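Local coordinates for putative uncharacterized protein (Ustilago maydis, PDB 4GNX) that binds single-stranded DNA as an OB-fold subunit, probably the middle one, of the heterotrimeric replication protein A, at a contact of chain A with DNA and the interface of chains B and A. Numbering follows the deposited sequence. Chains: chain A, Putative uncharacterized protein; chain B, Putative uncharacterized protein.

Contact 1: a contact of chain A with DNA. Residues chain A 38, 94-96, 109-110. With nucleotides of chain C.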
loop_
_atom_site.group_PDB
_atom_site.type_symbol
_atom_site.label_atom_id
_atom_site.label_comp_id
_atom_site.label_asym_id
_atom_site.label_seq_id
_atom_site.Cartn_x
_atom_site.Cartn_y
_atom_site.Cartn_z
ATOM N N GLN A 38 -5.444 13.416 -16.883
ATOM C CA GLN A 38 -6.093 13.688 -15.625
ATOM C C GLN A 38 -5.088 13.530 -14.517
ATOM O O GLN A 38 -4.205 12.685 -14.606
ATOM C CB GLN A 38 -7.242 12.726 -15.401
ATOM C CG GLN A 38 -8.571 13.227 -15.915
ATOM C CD GLN A 38 -9.748 12.623 -15.156
ATOM O OE1 GLN A 38 -10.536 13.354 -14.552
ATOM N NE2 GLN A 38 -9.876 11.289 -15.186
ATOM N N LEU A 94 -9.235 17.431 -8.366
ATOM C CA LEU A 94 -9.210 16.529 -9.506
ATOM C C LEU A 94 -9.374 17.370 -10.776
ATOM O O LEU A 94 -10.256 18.236 -10.828
ATOM C CB LEU A 94 -10.336 15.511 -9.371
ATOM C CG LEU A 94 -10.168 14.267 -10.230
ATOM C CD1 LEU A 94 -10.661 13.021 -9.518
ATOM C CD2 LEU A 94 -10.917 14.455 -11.524
ATOM N N GLY A 95 -8.557 17.150 -11.802
ATOM C CA GLY A 95 -8.613 18.056 -12.963
ATOM C C GLY A 95 -7.811 17.634 -14.171
ATOM O O GLY A 95 -7.222 16.582 -14.162
ATOM N N THR A 96 -7.815 18.447 -15.220
ATOM C CA THR A 96 -6.957 18.214 -16.377
ATOM C C THR A 96 -5.980 19.383 -16.494
ATOM O O THR A 96 -6.358 20.543 -16.270
ATOM C CB THR A 96 -7.764 18.097 -17.693
ATOM O OG1 THR A 96 -8.973 17.373 -17.466
ATOM C CG2 THR A 96 -6.977 17.350 -18.746
ATOM N N GLY A 109 -13.189 19.789 -12.308
ATOM C CA GLY A 109 -14.610 19.576 -12.106
ATOM C C GLY A 109 -14.865 19.403 -10.632
ATOM O O GLY A 109 -15.824 19.938 -10.082
ATOM N N HIS A 110 -13.992 18.657 -9.978
ATOM C CA HIS A 110 -14.241 18.324 -8.598
ATOM C C HIS A 110 -13.198 18.893 -7.681
ATOM O O HIS A 110 -11.984 18.867 -7.970
ATOM C CB HIS A 110 -14.369 16.818 -8.446
ATOM C CG HIS A 110 -15.222 16.163 -9.515
ATOM N ND1 HIS A 110 -16.556 15.978 -9.372
ATOM C CD2 HIS A 110 -14.884 15.644 -10.769
ATOM C CE1 HIS A 110 -17.043 15.369 -10.476
ATOM N NE2 HIS A 110 -16.019 15.165 -11.328
ATOM P P DT C 20 -19.123 13.929 -19.540
ATOM O OP1 DT C 20 -20.059 15.033 -19.202
ATOM O OP2 DT C 20 -18.378 13.981 -20.827
ATOM O "O5'" DT C 20 -18.057 13.757 -18.364
ATOM C "C5'" DT C 20 -18.446 13.288 -17.051
ATOM C "C4'" DT C 20 -17.320 13.398 -16.042
ATOM O "O4'" DT C 20 -16.603 12.148 -15.935
ATOM C "C3'" DT C 20 -16.269 14.488 -16.289
ATOM O "O3'" DT C 20 -16.234 15.410 -15.188
ATOM C "C2'" DT C 20 -14.941 13.744 -16.365
ATOM C "C1'" DT C 20 -15.315 12.276 -16.503
ATOM N N1 DT C 20 -15.385 11.768 -17.887
ATOM C C2 DT C 20 -15.701 10.441 -18.078
ATOM O O2 DT C 20 -15.905 9.664 -17.161
ATOM N N3 DT C 20 -15.763 10.054 -19.394
ATOM C C4 DT C 20 -15.549 10.843 -20.509
ATOM O O4 DT C 20 -15.635 10.352 -21.633
ATOM C C5 DT C 20 -15.230 12.226 -20.234
ATOM C C7 DT C 20 -14.981 13.157 -21.379
ATOM C C6 DT C 20 -15.163 12.613 -18.954
ATOM P P DT C 21 -17.429 16.421 -14.804
ATOM O OP1 DT C 21 -17.940 16.045 -13.460
ATOM O OP2 DT C 21 -18.377 16.528 -15.945
ATOM O "O5'" DT C 21 -16.692 17.825 -14.645
ATOM C "C5'" DT C 21 -17.418 19.067 -14.751
ATOM C "C4'" DT C 21 -16.756 19.986 -15.754
ATOM O "O4'" DT C 21 -15.321 19.980 -15.567
ATOM C "C3'" DT C 21 -17.017 19.643 -17.223
ATOM O "O3'" DT C 21 -17.547 20.776 -17.940
ATOM C "C2'" DT C 21 -15.681 19.116 -17.733
ATOM C "C1'" DT C 21 -14.640 19.686 -16.776
ATOM N N1 DT C 21 -13.514 18.776 -16.447
ATOM C C2 DT C 21 -12.285 18.997 -17.032
ATOM O O2 DT C 21 -12.076 19.900 -17.827
ATOM N N3 DT C 21 -11.305 18.110 -16.655
ATOM C C4 DT C 21 -11.426 17.055 -15.768
ATOM O O4 DT C 21 -10.456 16.341 -15.528
ATOM C C5 DT C 21 -12.740 16.888 -15.187
ATOM C C7 DT C 21 -12.969 15.772 -14.216
ATOM C C6 DT C 21 -13.702 17.747 -15.549
#
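A:Thr96 meets the thymine of DT21 through OG1, which a chi1 of -39° sets beside its own backbone N and turns toward the Watson-Crick edge of the base. In A:His110 a similar torsion, chi1 -44°, directs the imidazole along the nucleotide to its phosphate. Both belong to the single-stranded-DNA-binding surface of the chain A OB-fold domain, here gripping unpaired DT21 of chain C. The threonine hydroxyl suits its place because it can give and take at once: OG1 donates to the carbonyl O4 of DT21 at 2.6 Å and accepts from the imide N3, a bond bent to 141° at the hydrogen. This pair matches the donor and acceptor pattern of an unpaired thymine. NE2 of A:His110 is 3.0 Å from the phosphate oxygen OP1 of DT21, a hydrogen bond if that nitrogen carries its proton. The glycines suit the surface beneath the base: CA of A:Gly95 and CA of A:Gly109 lie on the same side of its plane, with no side chain to push it away. A:Gln38 extends its chain toward O4, but as modelled two acceptors face each other, so the amide orientation is doubtful. Branched A:Leu94 offers the thymine methyl an apolar neighbour, its CD2 lying 3.6 Å from C7 of DT21.

Contact 2: the interface of chains B and A. Residues chain B 24, 62, 80, 82, 91; chain A 90, 117.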
loop_
_atom_site.group_PDB
_atom_site.type_symbol
_atom_site.label_atom_id
_atom_site.label_comp_id
_atom_site.label_asym_id
_atom_site.label_seq_id
_atom_site.Cartn_x
_atom_site.Cartn_y
_atom_site.Cartn_z
ATOM N N VAL B 24 4.353 21.223 11.271
ATOM C CA VAL B 24 3.162 20.658 11.900
ATOM C C VAL B 24 3.462 20.179 13.309
ATOM O O VAL B 24 4.489 19.564 13.566
ATOM C CB VAL B 24 2.609 19.447 11.115
ATOM C CG1 VAL B 24 1.312 18.953 11.746
ATOM C CG2 VAL B 24 2.344 19.804 9.658
ATOM N N GLU B 62 -0.901 23.503 11.552
ATOM C CA GLU B 62 0.158 23.668 10.530
ATOM C C GLU B 62 0.495 25.130 10.372
ATOM O O GLU B 62 -0.355 25.928 9.974
ATOM C CB GLU B 62 -0.217 23.076 9.158
ATOM C CG GLU B 62 0.935 23.109 8.155
ATOM C CD GLU B 62 0.511 22.808 6.716
ATOM O OE1 GLU B 62 0.120 23.753 5.981
ATOM O OE2 GLU B 62 0.581 21.625 6.284
ATOM N N ARG B 80 -2.992 26.805 9.925
ATOM C CA ARG B 80 -4.006 25.820 9.538
ATOM C C ARG B 80 -4.421 24.849 10.676
ATOM O O ARG B 80 -3.571 24.231 11.297
ATOM C CB ARG B 80 -3.444 25.001 8.380
ATOM C CG ARG B 80 -4.341 24.903 7.162
ATOM C CD ARG B 80 -5.802 24.562 7.498
ATOM N NE ARG B 80 -6.500 25.632 8.246
ATOM C CZ ARG B 80 -7.818 25.868 8.249
ATOM N NH1 ARG B 80 -8.667 25.136 7.525
ATOM N NH2 ARG B 80 -8.283 26.872 8.981
ATOM N N PHE B 82 -6.363 21.294 12.377
ATOM C CA PHE B 82 -6.703 19.871 12.032
ATOM C C PHE B 82 -7.621 19.107 12.994
ATOM O O PHE B 82 -8.828 19.284 12.969
ATOM C CB PHE B 82 -5.472 19.019 11.879
ATOM C CG PHE B 82 -4.346 19.717 11.248
ATOM C CD1 PHE B 82 -3.114 19.686 11.817
ATOM C CD2 PHE B 82 -4.514 20.381 10.062
ATOM C CE1 PHE B 82 -2.048 20.305 11.224
ATOM C CE2 PHE B 82 -3.460 21.020 9.454
ATOM C CZ PHE B 82 -2.221 20.981 10.045
ATOM N N VAL B 91 -4.300 13.673 13.901
ATOM C CA VAL B 91 -3.078 13.725 13.074
ATOM C C VAL B 91 -2.095 12.647 13.520
ATOM O O VAL B 91 -1.902 12.474 14.714
ATOM C CB VAL B 91 -2.374 15.092 13.238
ATOM C CG1 VAL B 91 -0.941 15.030 12.762
ATOM C CG2 VAL B 91 -3.109 16.199 12.502
ATOM N N TYR A 90 -7.276 23.285 3.198
ATOM C CA TYR A 90 -6.824 22.213 2.323
ATOM C C TYR A 90 -7.942 21.629 1.465
ATOM O O TYR A 90 -9.095 21.524 1.898
ATOM C CB TYR A 90 -6.106 21.129 3.097
ATOM C CG TYR A 90 -4.628 21.408 3.267
ATOM C CD1 TYR A 90 -4.141 21.952 4.441
ATOM C CD2 TYR A 90 -3.709 21.114 2.244
ATOM C CE1 TYR A 90 -2.795 22.192 4.602
ATOM C CE2 TYR A 90 -2.353 21.350 2.400
ATOM C CZ TYR A 90 -1.905 21.903 3.573
ATOM O OH TYR A 90 -0.569 22.176 3.757
ATOM N N TYR A 117 -6.051 15.817 8.033
ATOM C CA TYR A 117 -4.706 16.214 7.642
ATOM C C TYR A 117 -3.869 15.052 7.129
ATOM O O TYR A 117 -3.023 15.240 6.260
ATOM C CB TYR A 117 -3.981 16.891 8.803
ATOM C CG TYR A 117 -2.699 17.498 8.373
ATOM C CD1 TYR A 117 -2.692 18.680 7.642
ATOM C CD2 TYR A 117 -1.493 16.877 8.646
ATOM C CE1 TYR A 117 -1.513 19.246 7.206
ATOM C CE2 TYR A 117 -0.304 17.426 8.221
ATOM C CZ TYR A 117 -0.317 18.622 7.500
ATOM O OH TYR A 117 0.856 19.209 7.049
#
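B:Glu62 receives the phenol hydroxyls of A:Tyr90 and A:Tyr117 on its carboxylate, the polar centre of this interface between two OB-fold subunits. OH of A:Tyr90 sits astride the group, 2.8 Å from OE1 and 2.8 Å from OE2 of B:Glu62, using the syn lone pair of each; its hydrogen can only be shared between them. A:Tyr117 OH donates to the anti lone pair of OE2, so that oxygen accepts from two donors. Both rings stand nearly perpendicular to the carboxylate plane, 82° for A:Tyr90 and 83° for A:Tyr117. Glutamate suits the place because its extended chain, with CG anti to the backbone N (chi1 -174°), carries two acceptors out to two phenols. In the next shell, B:Phe82 lies over one face of the A:Tyr117 ring, offset toward the rim, while the carbonyl oxygen of B:Arg80 lies over the other face of the phenylalanine. Compact, branched valines fit around the tyrosine: CG2 of B:Val24 approaches CZ of A:Tyr117 tip to tip at 3.6 Å, and CG2 of B:Val91 meets CB of A:Tyr117. The aliphatic part of B:Arg80 runs past A:Tyr90 in the opposite direction, its CG 4.0 Å from CD1 of that ring.

Contact 3: the interface of chains B and A. Residues chain B 102-103, 106, 109-110; chain A 13, 124, 127-128.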
loop_
_atom_site.group_PDB
_atom_site.type_symbol
_atom_site.label_atom_id
_atom_site.label_comp_id
_atom_site.label_asym_id
_atom_site.label_seq_id
_atom_site.Cartn_x
_atom_site.Cartn_y
_atom_site.Cartn_z
ATOM N N ILE B 102 11.143 11.876 3.785
ATOM C CA ILE B 102 11.028 11.420 2.386
ATOM C C ILE B 102 10.990 12.608 1.437
ATOM O O ILE B 102 11.619 12.586 0.371
ATOM C CB ILE B 102 9.783 10.542 2.156
ATOM C CG1 ILE B 102 9.975 9.173 2.794
ATOM C CG2 ILE B 102 9.576 10.286 0.686
ATOM C CD1 ILE B 102 8.702 8.367 2.988
ATOM N N SER B 103 10.247 13.641 1.833
ATOM C CA SER B 103 10.177 14.870 1.045
ATOM C C SER B 103 11.548 15.519 0.910
ATOM O O SER B 103 11.873 16.041 -0.157
ATOM C CB SER B 103 9.178 15.873 1.624
ATOM O OG SER B 103 7.882 15.303 1.817
ATOM N N PHE B 106 13.486 13.948 -1.999
ATOM C CA PHE B 106 12.981 14.050 -3.395
ATOM C C PHE B 106 12.809 15.487 -3.857
ATOM O O PHE B 106 11.709 15.893 -4.212
ATOM C CB PHE B 106 11.685 13.267 -3.587
ATOM C CG PHE B 106 11.866 11.779 -3.511
ATOM C CD1 PHE B 106 11.831 11.113 -2.286
ATOM C CD2 PHE B 106 12.084 11.038 -4.660
ATOM C CE1 PHE B 106 12.001 9.730 -2.217
ATOM C CE2 PHE B 106 12.252 9.660 -4.601
ATOM C CZ PHE B 106 12.199 9.002 -3.383
ATOM N N LEU B 109 10.602 16.730 -6.658
ATOM C CA LEU B 109 9.158 16.799 -6.436
ATOM C C LEU B 109 8.731 17.891 -5.475
ATOM O O LEU B 109 7.633 18.415 -5.611
ATOM C CB LEU B 109 8.620 15.475 -5.878
ATOM C CG LEU B 109 8.753 14.129 -6.582
ATOM C CD1 LEU B 109 7.434 13.409 -6.433
ATOM C CD2 LEU B 109 9.084 14.239 -8.052
ATOM N N PHE B 110 9.562 18.205 -4.483
ATOM C CA PHE B 110 9.149 19.128 -3.420
ATOM C C PHE B 110 9.898 20.465 -3.387
ATOM O O PHE B 110 9.624 21.331 -2.552
ATOM C CB PHE B 110 9.211 18.418 -2.088
ATOM C CG PHE B 110 8.365 17.166 -2.035
ATOM C CD1 PHE B 110 8.961 15.903 -2.107
ATOM C CD2 PHE B 110 6.965 17.238 -1.929
ATOM C CE1 PHE B 110 8.185 14.744 -2.063
ATOM C CE2 PHE B 110 6.197 16.077 -1.896
ATOM C CZ PHE B 110 6.802 14.835 -1.956
ATOM N N THR A 13 2.552 16.604 -7.592
ATOM C CA THR A 13 2.752 17.853 -6.859
ATOM C C THR A 13 2.689 18.990 -7.848
ATOM O O THR A 13 2.934 18.817 -9.040
ATOM C CB THR A 13 4.140 17.933 -6.231
ATOM O OG1 THR A 13 5.125 17.969 -7.292
ATOM C CG2 THR A 13 4.378 16.751 -5.247
ATOM N N ARG A 124 1.420 13.255 -0.503
ATOM C CA ARG A 124 2.803 13.456 -0.897
ATOM C C ARG A 124 3.449 12.118 -1.221
ATOM O O ARG A 124 4.202 11.984 -2.205
ATOM C CB ARG A 124 3.585 14.135 0.202
ATOM C CG ARG A 124 3.295 15.614 0.325
ATOM C CD ARG A 124 4.383 16.317 1.094
ATOM N NE ARG A 124 4.372 17.738 0.758
ATOM C CZ ARG A 124 5.398 18.572 0.920
ATOM N NH1 ARG A 124 6.550 18.137 1.412
ATOM N NH2 ARG A 124 5.259 19.846 0.576
ATOM N N ALA A 127 2.405 10.611 -4.592
ATOM C CA ALA A 127 3.172 11.237 -5.679
ATOM C C ALA A 127 4.563 10.669 -5.771
ATOM O O ALA A 127 5.051 10.396 -6.862
ATOM C CB ALA A 127 3.255 12.734 -5.498
ATOM N N VAL A 128 5.210 10.490 -4.627
ATOM C CA VAL A 128 6.532 9.857 -4.620
ATOM C C VAL A 128 6.376 8.456 -5.213
ATOM O O VAL A 128 7.020 8.099 -6.227
ATOM C CB VAL A 128 7.166 9.838 -3.205
ATOM C CG1 VAL A 128 8.475 9.076 -3.188
ATOM C CG2 VAL A 128 7.414 11.263 -2.727
#
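This is a helix-packing interface between two different subunits: A:Arg124 and A:Val128, one turn apart on helix 117-135, meet helix 93-104 and the short helix 107-110 of chain B, joining the pair within replication protein A. B:Phe110 packs against both A:Arg124 and A:Val128. The guanidinium of A:Arg124 overhangs the CD2 rim of the ring, its plane tilted 27° to it. The long arginine suits the spot twice over, since its aliphatic stem runs along the same rim, with CD 3.5 Å from CE2 of B:Phe110. NH1 of A:Arg124 then donates to OG of B:Ser103 at 3.2 Å, close to the guanidinium plane and 151° at the hydrogen. That serine OG itself stands over the centre of the B:Phe110 ring, a fit that a small side chain allows. A:Val128 divides its branches between two aromatics: CG2 reaches the edge of B:Phe110 in plane, whereas CG1, anti to the backbone N (chi1 175°), lies over the face of B:Phe106, 3.8 Å from the ring centroid. B:Leu109 sets CD1 against the A:Ala127 backbone. The carbonyl O of B:Leu109 accepts from the hydroxyl OG1 of A:Thr13 at 3.1 Å, on a lone pair in the carbonyl plane.

Contact 1 lies about 23 Å from contact 2 and 20 Å from contact 3, while contacts 2 and 3 are about 18 Å apart, each measured between the centres of their C-alpha atoms. Helix 117-135 of chain A supplies residues to both subunit contacts, A:Tyr117 at its start to contact 2 and a stretch further along to contact 3. Strand 90-100 links contacts 1 and 2, with A:Tyr90 facing chain B at one end and A:Leu94 to A:Thr96 at the DNA. The subunit thus holds DNA and its partner on separate surfaces, so both are bound at the same time in this complex.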